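Long-range contacts in arylsulfatase (Pseudoalteromonas sp. MB47, PDB 7AJ0), which probably removes sulfate groups from the marine polysaccharide fucoidan as a calcium-dependent, exo-acting sulfatase that assembles into a hexamer: residues G149-K157 with L244-I252; Q210-K218 with E226-I234. All coordinates share one frame; numbering follows the deposited sequence.

Contact 1 (G149-K157 with L244-I252); sequences GYKTALIGK and LRDESVKFI
The helix-on-sheet layer of the alkaline-phosphatase-like sulfatase fold is built here from Ala153 and Ile155 of strand 151-155 packed against Phe251, Ser248 and Leu244 of helix 240-258. The short segments run nearly antiparallel, at 170°, with 9.2 Å between their axes. Ala153 CB sits over one face of the Phe251 ring as a CH-pi contact, 3.5 Å from the centroid and 18° off the ring normal. The ring's edge meets the backbone instead: Phe251 CZ lies 3.4 Å from Lys151 O, near the ring plane. Phe251 gets there because its CG stands anti to the backbone N (chi1 -180°), which carries the ring out from the helix to the strand. An alanine in place of Phe251 would probably leave Ala153 CB without its aromatic partner and open a gap between helix and strand. Farther along, Ile155 points its CD1 branch into the helix, 3.4 Å from Ser248 OG, while its CG2 methyl approaches Leu244 CD2 at 3.9 Å. The Ser248 hydroxyl, with the two Ile155 methyls against it, is hydrogen-bonded to His266. At the corner the chain turns at Gly156, Leu244 CD2 packs 3.6 Å from Gly156 CA; at the backbone angles of Gly156 a CB would be jammed against the carbonyl O of Ile155. No hydrogen bond joins the two segments, which meet through largely apolar packing; polar ties from the helix, Ser248 to His266 and Glu247 to Tyr175, go to the neighbouring strands 262-267 and 175-177.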
ATOM      1  N   GLY A 149      14.408  56.953  -1.123  1.00 30.22           N
ATOM      2  CA  GLY A 149      15.121  57.321   0.081  1.00 40.28           C
ATOM      3  C   GLY A 149      15.345  56.223   1.096  1.00 32.45           C
ATOM      4  O   GLY A 149      15.934  56.496   2.150  1.00 29.74           O
ATOM      5  N   TYR A 150      14.900  55.002   0.827  1.00 28.97           N
ATOM      6  CA  TYR A 150      15.169  53.893   1.728  1.00 28.36           C
ATOM      7  C   TYR A 150      16.606  53.410   1.567  1.00 28.52           C
ATOM      8  O   TYR A 150      17.159  53.413   0.463  1.00 28.86           O
ATOM      9  CB  TYR A 150      14.216  52.724   1.455  1.00 27.67           C
ATOM     10  CG  TYR A 150      12.845  52.860   2.072  1.00 27.36           C
ATOM     11  CD1 TYR A 150      11.882  53.677   1.500  1.00 27.64           C
ATOM     12  CD2 TYR A 150      12.508  52.157   3.220  1.00 26.84           C
ATOM     13  CE1 TYR A 150      10.625  53.800   2.060  1.00 27.41           C
ATOM     14  CE2 TYR A 150      11.256  52.272   3.785  1.00 26.62           C
ATOM     15  CZ  TYR A 150      10.318  53.094   3.201  1.00 26.91           C
ATOM     16  OH  TYR A 150       9.069  53.210   3.764  1.00 26.75           O
ATOM     17  N   LYS A 151      17.213  53.001   2.677  1.00 28.32           N
ATOM     18  CA  LYS A 151      18.416  52.176   2.648  1.00 28.30           C
ATOM     19  C   LYS A 151      17.960  50.718   2.696  1.00 27.56           C
ATOM     20  O   LYS A 151      17.319  50.296   3.666  1.00 27.09           O
ATOM     21  CB  LYS A 151      19.350  52.502   3.807  1.00 28.55           C
ATOM     22  CG  LYS A 151      19.973  53.895   3.734  1.00 34.68           C
ATOM     23  CD  LYS A 151      20.949  54.043   2.561  1.00 58.39           C
ATOM     24  CE  LYS A 151      22.258  53.295   2.800  1.00 52.89           C
ATOM     25  NZ  LYS A 151      23.185  53.398   1.632  1.00 56.52           N
ATOM     26  N   THR A 152      18.268  49.964   1.648  1.00 27.51           N
ATOM     27  CA  THR A 152      17.730  48.625   1.456  1.00 26.89           C
ATOM     28  C   THR A 152      18.845  47.593   1.539  1.00 26.84           C
ATOM     29  O   THR A 152      19.935  47.796   0.997  1.00 27.34           O
ATOM     30  CB  THR A 152      17.025  48.522   0.101  1.00 26.90           C
ATOM     31  OG1 THR A 152      17.974  48.734  -0.952  1.00 36.06           O
ATOM     32  CG2 THR A 152      15.926  49.565  -0.008  1.00 27.02           C
ATOM     33  N   ALA A 153      18.565  46.482   2.215  1.00 26.27           N
ATOM     34  CA  ALA A 153      19.576  45.455   2.398  1.00 26.23           C
ATOM     35  C   ALA A 153      18.926  44.087   2.511  1.00 25.62           C
ATOM     36  O   ALA A 153      17.811  43.948   3.020  1.00 25.19           O
ATOM     37  CB  ALA A 153      20.425  45.721   3.650  1.00 26.40           C
ATOM     38  N   LEU A 154      19.639  43.081   2.018  1.00 25.64           N
ATOM     39  CA  LEU A 154      19.336  41.681   2.287  1.00 25.17           C
ATOM     40  C   LEU A 154      20.553  41.090   2.981  1.00 25.32           C
ATOM     41  O   LEU A 154      21.660  41.128   2.433  1.00 25.78           O
ATOM     42  CB  LEU A 154      19.010  40.914   1.009  1.00 25.10           C
ATOM     43  CG  LEU A 154      18.474  39.499   1.244  1.00 24.61           C
ATOM     44  CD1 LEU A 154      17.439  39.147   0.187  1.00 24.43           C
ATOM     45  CD2 LEU A 154      19.596  38.472   1.256  1.00 30.70           C
ATOM     46  N   ILE A 155      20.353  40.566   4.184  1.00 24.99           N
ATOM     47  CA  ILE A 155      21.428  40.006   4.991  1.00 25.14           C
ATOM     48  C   ILE A 155      21.059  38.564   5.300  1.00 24.72           C
ATOM     49  O   ILE A 155      20.094  38.304   6.029  1.00 24.30           O
ATOM     50  CB  ILE A 155      21.666  40.814   6.274  1.00 25.27           C
ATOM     51  CG1 ILE A 155      22.234  42.190   5.905  1.00 25.80           C
ATOM     52  CG2 ILE A 155      22.590  40.059   7.211  1.00 25.37           C
ATOM     53  CD1 ILE A 155      22.453  43.118   7.080  1.00 26.02           C
ATOM     54  N   GLY A 156      21.817  37.627   4.734  1.00 24.88           N
ATOM     55  CA  GLY A 156      21.581  36.218   4.968  1.00 24.57           C
ATOM     56  C   GLY A 156      21.510  35.398   3.697  1.00 24.59           C
ATOM     57  O   GLY A 156      22.244  35.653   2.738  1.00 25.01           O
ATOM     58  N   LYS A 157      20.619  34.413   3.678  1.00 24.19           N
ATOM     59  CA  LYS A 157      20.531  33.507   2.541  1.00 24.23           C
ATOM     60  C   LYS A 157      19.866  34.190   1.351  1.00 28.80           C
ATOM     61  O   LYS A 157      18.846  34.871   1.491  1.00 23.99           O
ATOM     62  CB  LYS A 157      19.751  32.252   2.934  1.00 23.84           C
ATOM     63  CG  LYS A 157      19.506  31.283   1.791  1.00 27.04           C
ATOM     64  CD  LYS A 157      18.564  30.163   2.214  1.00 28.42           C
ATOM     65  CE  LYS A 157      18.049  29.399   1.007  1.00 27.35           C
ATOM     66  NZ  LYS A 157      16.983  28.425   1.367  1.00 59.91           N
ATOM     67  N   LEU A 244      25.596  37.079  10.745  1.00 25.89           N
ATOM     68  CA  LEU A 244      24.501  37.776  10.078  1.00 25.57           C
ATOM     69  C   LEU A 244      23.791  38.716  11.042  1.00 25.47           C
ATOM     70  O   LEU A 244      23.456  39.850  10.686  1.00 25.55           O
ATOM     71  CB  LEU A 244      23.515  36.766   9.495  1.00 25.07           C
ATOM     72  CG  LEU A 244      24.061  35.838   8.411  1.00 25.18           C
ATOM     73  CD1 LEU A 244      23.047  34.755   8.078  1.00 24.70           C
ATOM     74  CD2 LEU A 244      24.427  36.624   7.166  1.00 25.48           C
ATOM     75  N   ARG A 245      23.546  38.255  12.269  1.00 25.34           N
ATOM     76  CA  ARG A 245      22.942  39.116  13.281  1.00 25.33           C
ATOM     77  C   ARG A 245      23.769  40.380  13.473  1.00 25.86           C
ATOM     78  O   ARG A 245      23.229  41.491  13.496  1.00 25.91           O
ATOM     79  CB  ARG A 245      22.805  38.344  14.596  1.00 25.26           C
ATOM     80  CG  ARG A 245      22.091  39.079  15.723  1.00 25.27           C
ATOM     81  CD  ARG A 245      23.015  39.992  16.528  1.00 25.83           C
ATOM     82  NE  ARG A 245      24.347  39.428  16.730  1.00 26.21           N
ATOM     83  CZ  ARG A 245      24.622  38.396  17.520  1.00 26.24           C
ATOM     84  NH1 ARG A 245      23.654  37.792  18.194  1.00 35.26           N
ATOM     85  NH2 ARG A 245      25.869  37.961  17.628  1.00 26.64           N
ATOM     86  N   ASP A 246      25.089  40.229  13.592  1.00 26.32           N
ATOM     87  CA  ASP A 246      25.953  41.391  13.765  1.00 26.90           C
ATOM     88  C   ASP A 246      25.811  42.366  12.603  1.00 27.01           C
ATOM     89  O   ASP A 246      25.783  43.585  12.805  1.00 27.31           O
ATOM     90  CB  ASP A 246      27.410  40.946  13.907  1.00 30.74           C
ATOM     91  CG  ASP A 246      27.683  40.229  15.218  1.00 29.38           C
ATOM     92  OD1 ASP A 246      26.902  40.413  16.176  1.00 29.94           O
ATOM     93  OD2 ASP A 246      28.687  39.488  15.292  1.00 30.55           O
ATOM     94  N   GLU A 247      25.721  41.849  11.375  1.00 26.82           N
ATOM     95  CA  GLU A 247      25.653  42.728  10.211  1.00 27.00           C
ATOM     96  C   GLU A 247      24.316  43.457  10.139  1.00 26.67           C
ATOM     97  O   GLU A 247      24.265  44.628   9.748  1.00 26.97           O
ATOM     98  CB  GLU A 247      25.901  41.928   8.934  1.00 26.94           C
ATOM     99  CG  GLU A 247      27.357  41.540   8.722  1.00 27.47           C
ATOM    100  CD  GLU A 247      28.249  42.737   8.435  1.00 28.34           C
ATOM    101  OE1 GLU A 247      27.748  43.739   7.880  1.00 28.22           O
ATOM    102  OE2 GLU A 247      29.452  42.675   8.767  1.00 35.49           O
ATOM    103  N   SER A 248      23.222  42.782  10.503  1.00 26.10           N
ATOM    104  CA  SER A 248      21.929  43.459  10.537  1.00 25.84           C
ATOM    105  C   SER A 248      21.887  44.523  11.628  1.00 26.13           C
ATOM    106  O   SER A 248      21.239  45.560  11.455  1.00 26.22           O
ATOM    107  CB  SER A 248      20.806  42.446  10.744  1.00 25.23           C
ATOM    108  OG  SER A 248      20.524  41.752   9.542  1.00 27.46           O
ATOM    109  N   VAL A 249      22.565  44.284  12.752  1.00 26.33           N
ATOM    110  CA  VAL A 249      22.654  45.305  13.792  1.00 26.71           C
ATOM    111  C   VAL A 249      23.405  46.523  13.267  1.00 27.30           C
ATOM    112  O   VAL A 249      22.960  47.665  13.425  1.00 27.53           O
ATOM    113  CB  VAL A 249      23.319  44.728  15.054  1.00 26.88           C
ATOM    114  CG1 VAL A 249      23.700  45.847  16.014  1.00 27.43           C
ATOM    115  CG2 VAL A 249      22.391  43.732  15.735  1.00 26.37           C
ATOM    116  N   LYS A 250      24.556  46.297  12.629  1.00 27.61           N
ATOM    117  CA  LYS A 250      25.303  47.412  12.053  1.00 28.22           C
ATOM    118  C   LYS A 250      24.458  48.169  11.034  1.00 28.14           C
ATOM    119  O   LYS A 250      24.480  49.404  10.996  1.00 28.59           O
ATOM    120  CB  LYS A 250      26.593  46.907  11.408  1.00 28.56           C
ATOM    121  CG  LYS A 250      27.646  46.428  12.399  1.00 28.86           C
ATOM    122  CD  LYS A 250      28.920  45.985  11.688  1.00 31.03           C
ATOM    123  CE  LYS A 250      29.971  45.492  12.675  1.00 51.65           C
ATOM    124  NZ  LYS A 250      31.201  44.988  11.997  1.00 64.40           N
ATOM    125  N   PHE A 251      23.696  47.445  10.211  1.00 27.62           N
ATOM    126  CA  PHE A 251      22.910  48.096   9.167  1.00 27.58           C
ATOM    127  C   PHE A 251      21.808  48.965   9.763  1.00 27.51           C
ATOM    128  O   PHE A 251      21.632  50.123   9.365  1.00 27.89           O
ATOM    129  CB  PHE A 251      22.313  47.047   8.228  1.00 27.05           C
ATOM    130  CG  PHE A 251      21.496  47.632   7.115  1.00 27.03           C
ATOM    131  CD1 PHE A 251      22.112  48.157   5.991  1.00 27.51           C
ATOM    132  CD2 PHE A 251      20.115  47.670   7.197  1.00 26.60           C
ATOM    133  CE1 PHE A 251      21.366  48.708   4.969  1.00 27.55           C
ATOM    134  CE2 PHE A 251      19.361  48.216   6.175  1.00 26.64           C
ATOM    135  CZ  PHE A 251      19.988  48.735   5.059  1.00 28.57           C
ATOM    136  N   ILE A 252      21.047  48.422  10.715  1.00 27.07           N
ATOM    137  CA  ILE A 252      19.965  49.191  11.323  1.00 27.04           C
ATOM    138  C   ILE A 252      20.520  50.414  12.041  1.00 27.68           C
ATOM    139  O   ILE A 252      19.986  51.522  11.912  1.00 27.96           O
ATOM    140  CB  ILE A 252      19.141  48.294  12.267  1.00 26.52           C
ATOM    141  CG1 ILE A 252      18.261  47.350  11.443  1.00 25.94           C
ATOM    142  CG2 ILE A 252      18.298  49.134  13.215  1.00 26.66           C
ATOM    143  CD1 ILE A 252      17.691  46.193  12.226  1.00 25.46           C
TER

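Contact 2 (Q210-K218 with E226-I234)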
ATOM      1  N   GLN A 210      35.991  22.184  -6.443  1.00 34.40           N
ATOM      2  CA  GLN A 210      36.270  23.362  -7.254  1.00 34.75           C
ATOM      3  C   GLN A 210      35.070  24.296  -7.351  1.00 33.93           C
ATOM      4  O   GLN A 210      35.242  25.467  -7.698  1.00 34.08           O
ATOM      5  CB  GLN A 210      36.720  22.939  -8.652  1.00 35.67           C
ATOM      6  CG  GLN A 210      38.177  22.510  -8.720  1.00 36.74           C
ATOM      7  CD  GLN A 210      38.517  21.800 -10.014  1.00 45.94           C
ATOM      8  OE1 GLN A 210      38.390  20.578 -10.116  1.00 49.92           O
ATOM      9  NE2 GLN A 210      38.952  22.560 -11.011  1.00 49.97           N
ATOM     10  N   LEU A 211      33.863  23.805  -7.059  1.00 33.12           N
ATOM     11  CA  LEU A 211      32.667  24.636  -6.987  1.00 32.30           C
ATOM     12  C   LEU A 211      32.234  24.880  -5.543  1.00 31.51           C
ATOM     13  O   LEU A 211      31.102  25.304  -5.295  1.00 31.54           O
ATOM     14  CB  LEU A 211      31.531  23.995  -7.784  1.00 32.00           C
ATOM     15  CG  LEU A 211      31.807  23.796  -9.276  1.00 32.98           C
ATOM     16  CD1 LEU A 211      30.664  23.047  -9.941  1.00 32.49           C
ATOM     17  CD2 LEU A 211      32.046  25.129  -9.978  1.00 36.83           C
ATOM     18  N   ARG A 212      33.115  24.617  -4.591  1.00 31.72           N
ATOM     19  CA  ARG A 212      32.811  24.853  -3.182  1.00 34.05           C
ATOM     20  C   ARG A 212      32.704  26.347  -2.914  1.00 30.84           C
ATOM     21  O   ARG A 212      33.616  27.101  -3.270  1.00 31.44           O
ATOM     22  CB  ARG A 212      33.913  24.220  -2.330  1.00 31.54           C
ATOM     23  CG  ARG A 212      33.894  24.542  -0.850  1.00 31.10           C
ATOM     24  CD  ARG A 212      35.290  24.307  -0.254  1.00 37.22           C
ATOM     25  NE  ARG A 212      35.315  24.449   1.198  1.00 34.77           N
ATOM     26  CZ  ARG A 212      35.750  23.518   2.048  1.00 45.52           C
ATOM     27  NH1 ARG A 212      36.223  22.357   1.609  1.00 61.45           N
ATOM     28  NH2 ARG A 212      35.723  23.761   3.350  1.00 50.14           N
ATOM     29  N   PRO A 213      31.624  26.816  -2.284  1.00 30.03           N
ATOM     30  CA  PRO A 213      31.551  28.241  -1.935  1.00 29.85           C
ATOM     31  C   PRO A 213      32.623  28.612  -0.921  1.00 30.18           C
ATOM     32  O   PRO A 213      32.954  27.835  -0.022  1.00 30.16           O
ATOM     33  CB  PRO A 213      30.140  28.397  -1.353  1.00 38.46           C
ATOM     34  CG  PRO A 213      29.779  27.034  -0.860  1.00 41.40           C
ATOM     35  CD  PRO A 213      30.447  26.064  -1.802  1.00 29.31           C
ATOM     36  N   GLU A 214      33.165  29.822  -1.070  1.00 30.52           N
ATOM     37  CA  GLU A 214      34.270  30.246  -0.218  1.00 30.96           C
ATOM     38  C   GLU A 214      33.800  30.767   1.134  1.00 30.38           C
ATOM     39  O   GLU A 214      34.534  30.651   2.122  1.00 30.60           O
ATOM     40  CB  GLU A 214      35.098  31.315  -0.935  1.00 31.66           C
ATOM     41  CG  GLU A 214      35.907  30.770  -2.103  1.00 33.67           C
ATOM     42  CD  GLU A 214      36.733  31.836  -2.797  1.00 42.54           C
ATOM     43  OE1 GLU A 214      36.333  33.019  -2.767  1.00 46.67           O
ATOM     44  OE2 GLU A 214      37.786  31.489  -3.372  1.00 43.81           O
ATOM     45  N   GLY A 215      32.601  31.331   1.207  1.00 29.70           N
ATOM     46  CA  GLY A 215      32.093  31.845   2.466  1.00 33.89           C
ATOM     47  C   GLY A 215      30.981  32.852   2.221  1.00 28.70           C
ATOM     48  O   GLY A 215      30.333  32.840   1.177  1.00 28.57           O
ATOM     49  N   LEU A 216      30.781  33.717   3.212  1.00 28.49           N
ATOM     50  CA  LEU A 216      29.784  34.774   3.102  1.00 28.10           C
ATOM     51  C   LEU A 216      30.318  35.895   2.217  1.00 28.64           C
ATOM     52  O   LEU A 216      31.473  36.315   2.362  1.00 29.27           O
ATOM     53  CB  LEU A 216      29.410  35.308   4.480  1.00 27.76           C
ATOM     54  CG  LEU A 216      28.896  34.249   5.451  1.00 27.29           C
ATOM     55  CD1 LEU A 216      28.476  34.863   6.772  1.00 27.02           C
ATOM     56  CD2 LEU A 216      27.738  33.481   4.836  1.00 26.90           C
ATOM     57  N   ILE A 217      29.480  36.372   1.306  1.00 28.46           N
ATOM     58  CA  ILE A 217      29.862  37.384   0.331  1.00 29.00           C
ATOM     59  C   ILE A 217      29.265  38.720   0.743  1.00 28.83           C
ATOM     60  O   ILE A 217      28.093  38.800   1.138  1.00 28.20           O
ATOM     61  CB  ILE A 217      29.405  36.988  -1.085  1.00 29.05           C
ATOM     62  CG1 ILE A 217      30.052  35.665  -1.499  1.00 29.31           C
ATOM     63  CG2 ILE A 217      29.750  38.080  -2.086  1.00 29.65           C
ATOM     64  CD1 ILE A 217      31.565  35.673  -1.450  1.00 30.10           C
ATOM     65  N   LYS A 218      30.070  39.771   0.644  1.00 29.45           N
ATOM     66  CA  LYS A 218      29.685  41.128   1.013  1.00 29.45           C
ATOM     67  C   LYS A 218      29.700  41.992  -0.236  1.00 29.94           C
ATOM     68  O   LYS A 218      30.643  41.917  -1.030  1.00 30.60           O
ATOM     69  CB  LYS A 218      30.644  41.674   2.072  1.00 33.23           C
ATOM     70  CG  LYS A 218      30.407  43.106   2.512  1.00 30.98           C
ATOM     71  CD  LYS A 218      31.639  43.603   3.257  1.00 30.62           C
ATOM     72  CE  LYS A 218      31.285  44.435   4.476  1.00 45.98           C
ATOM     73  NZ  LYS A 218      32.495  44.676   5.318  1.00 51.29           N
ATOM     74  N   GLU A 226      32.981  40.759  -2.274  1.00 31.96           N
ATOM     75  CA  GLU A 226      34.082  40.397  -1.399  1.00 32.28           C
ATOM     76  C   GLU A 226      33.696  39.164  -0.593  1.00 31.60           C
ATOM     77  O   GLU A 226      32.527  38.972  -0.249  1.00 30.81           O
ATOM     78  CB  GLU A 226      34.444  41.525  -0.422  1.00 40.32           C
ATOM     79  CG  GLU A 226      34.794  42.852  -1.062  1.00 44.00           C
ATOM     80  CD  GLU A 226      35.041  43.934  -0.024  1.00 60.14           C
ATOM     81  OE1 GLU A 226      35.211  43.586   1.166  1.00 61.05           O
ATOM     82  OE2 GLU A 226      35.058  45.127  -0.396  1.00 61.26           O
ATOM     83  N   VAL A 227      34.688  38.334  -0.283  1.00 31.96           N
ATOM     84  CA  VAL A 227      34.516  37.251   0.678  1.00 31.45           C
ATOM     85  C   VAL A 227      34.787  37.855   2.052  1.00 31.41           C
ATOM     86  O   VAL A 227      35.939  38.057   2.441  1.00 36.97           O
ATOM     87  CB  VAL A 227      35.434  36.066   0.381  1.00 39.89           C
ATOM     88  CG1 VAL A 227      35.320  35.027   1.489  1.00 47.25           C
ATOM     89  CG2 VAL A 227      35.081  35.454  -0.964  1.00 31.97           C
ATOM     90  N   ALA A 228      33.716  38.151   2.787  1.00 30.69           N
ATOM     91  CA  ALA A 228      33.834  38.832   4.067  1.00 30.65           C
ATOM     92  C   ALA A 228      34.044  37.879   5.234  1.00 30.44           C
ATOM     93  O   ALA A 228      34.673  38.260   6.227  1.00 42.93           O
ATOM     94  CB  ALA A 228      32.583  39.678   4.327  1.00 30.07           C
ATOM     95  N   TYR A 229      33.531  36.654   5.139  1.00 29.99           N
ATOM     96  CA  TYR A 229      33.626  35.678   6.222  1.00 29.78           C
ATOM     97  C   TYR A 229      33.881  34.305   5.613  1.00 29.86           C
ATOM     98  O   TYR A 229      32.945  33.651   5.128  1.00 29.35           O
ATOM     99  CB  TYR A 229      32.358  35.674   7.074  1.00 29.01           C
ATOM    100  CG  TYR A 229      32.435  34.773   8.287  1.00 30.51           C
ATOM    101  CD1 TYR A 229      32.040  33.442   8.216  1.00 30.97           C
ATOM    102  CD2 TYR A 229      32.902  35.254   9.503  1.00 29.09           C
ATOM    103  CE1 TYR A 229      32.113  32.614   9.324  1.00 37.19           C
ATOM    104  CE2 TYR A 229      32.980  34.436  10.614  1.00 29.01           C
ATOM    105  CZ  TYR A 229      32.583  33.117  10.520  1.00 36.12           C
ATOM    106  OH  TYR A 229      32.656  32.301  11.626  1.00 42.98           O
ATOM    107  N   PRO A 230      35.128  33.838   5.613  1.00 30.54           N
ATOM    108  CA  PRO A 230      35.411  32.523   5.030  1.00 30.70           C
ATOM    109  C   PRO A 230      34.823  31.408   5.873  1.00 32.26           C
ATOM    110  O   PRO A 230      34.735  31.500   7.101  1.00 30.01           O
ATOM    111  CB  PRO A 230      36.944  32.452   5.015  1.00 31.63           C
ATOM    112  CG  PRO A 230      37.409  33.854   5.244  1.00 32.46           C
ATOM    113  CD  PRO A 230      36.357  34.491   6.097  1.00 31.27           C
ATOM    114  N   ILE A 231      34.425  30.337   5.197  1.00 30.02           N
ATOM    115  CA  ILE A 231      33.877  29.155   5.847  1.00 29.62           C
ATOM    116  C   ILE A 231      34.699  27.966   5.377  1.00 30.17           C
ATOM    117  O   ILE A 231      34.596  27.553   4.215  1.00 30.29           O
ATOM    118  CB  ILE A 231      32.384  28.962   5.546  1.00 28.84           C
ATOM    119  CG1 ILE A 231      31.585  30.087   6.217  1.00 28.34           C
ATOM    120  CG2 ILE A 231      31.920  27.599   6.029  1.00 28.57           C
ATOM    121  CD1 ILE A 231      30.158  30.210   5.752  1.00 27.66           C
ATOM    122  N   ASN A 232      35.531  27.428   6.274  1.00 30.57           N
ATOM    123  CA  ASN A 232      36.388  26.292   5.967  1.00 31.18           C
ATOM    124  C   ASN A 232      36.289  25.193   7.019  1.00 32.25           C
ATOM    125  O   ASN A 232      37.056  24.223   6.958  1.00 31.65           O
ATOM    126  CB  ASN A 232      37.848  26.743   5.832  1.00 32.09           C
ATOM    127  CG  ASN A 232      38.043  27.765   4.729  1.00 34.11           C
ATOM    128  OD1 ASN A 232      38.421  28.908   4.986  1.00 32.50           O
ATOM    129  ND2 ASN A 232      37.787  27.356   3.489  1.00 54.35           N
ATOM    130  N   SER A 233      35.371  25.313   7.975  1.00 32.36           N
ATOM    131  CA  SER A 233      35.252  24.322   9.034  1.00 30.40           C
ATOM    132  C   SER A 233      33.877  24.432   9.673  1.00 29.58           C
ATOM    133  O   SER A 233      33.171  25.429   9.503  1.00 30.63           O
ATOM    134  CB  SER A 233      36.342  24.509  10.094  1.00 30.97           C
ATOM    135  OG  SER A 233      36.138  25.720  10.799  1.00 31.92           O
ATOM    136  N   ILE A 234      33.513  23.384  10.418  1.00 29.47           N
ATOM    137  CA  ILE A 234      32.263  23.405  11.171  1.00 28.79           C
ATOM    138  C   ILE A 234      32.267  24.549  12.177  1.00 28.68           C
ATOM    139  O   ILE A 234      31.237  25.186  12.422  1.00 28.11           O
ATOM    140  CB  ILE A 234      32.031  22.048  11.863  1.00 28.85           C
ATOM    141  CG1 ILE A 234      31.555  21.001  10.853  1.00 28.76           C
ATOM    142  CG2 ILE A 234      31.026  22.193  13.004  1.00 28.36           C
ATOM    143  CD1 ILE A 234      32.671  20.337  10.076  1.00 40.91           C
TER
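Leu216 and Tyr229 extend together in one direction, with Leu216 CB 3.9 Å from Tyr229 CB; Leu216 CD2 reaches Ile231 CD1 at 4.2 Å. With Tyr229 CG anti to the backbone N (chi1 -175°), CB stays beside Leu216 while OH bonds to Asp236 O. Val243 of helix 240-258 touches both Leu216 and Tyr229, so this apolar centre faces the helix. On the face of Ile217 and Val227, Ile217 CD1 meets Val227 CG2 at 3.6 Å. The backbones form an antiparallel hairpin interrupted by a classic beta bulge: Ala228 and Tyr229 stand opposite the single Leu216. Leu216 O takes Ala228 N at 2.9 Å and, weakly, Tyr229 N, while Leu216 N donates to Tyr229 O. Beyond the bulge, Ile231 N gives Glu214 O a nearly straight bond (171°). Gly215 comes so close to the other strand that its CA lies 3.3 Å from Tyr229 O, and a CB there would clash with that oxygen. At the other end Lys218 N donates to Glu226 O at 2.7 Å, and Glu226 N returns a bond to Lys218 O. The side chains of Lys218 and Glu226 run alongside one another, but Lys218 NZ stays 5.1 Å from Glu226 OE1, too far for a salt bridge. Backbone bonding therefore sets the register of the hairpin and apolar packing fixes its inner face, while the opposite charges at the outer edge probably add only a mild attraction.

In the fold
From the N terminus, after strands 53-59 and 91-97 of the large mixed sheet, the chain lays down strand 151-155, then passes through strand 175-177 and several short helices to the hairpin of contact 2. That contact closes a short loop, with seven residues between the segments. The chain then runs through short helix 234-238 into helix 240-258, whose return to strand 151-155 closes the much longer loop of contact 1, so contact 2 nests within it and the two do not cross. Their centres are about 19 Å apart and they do not touch. Strand 175-177 bridges them, pairing in parallel with 151-155 and antiparallel with 215-220, while helix 240-258 packs against both.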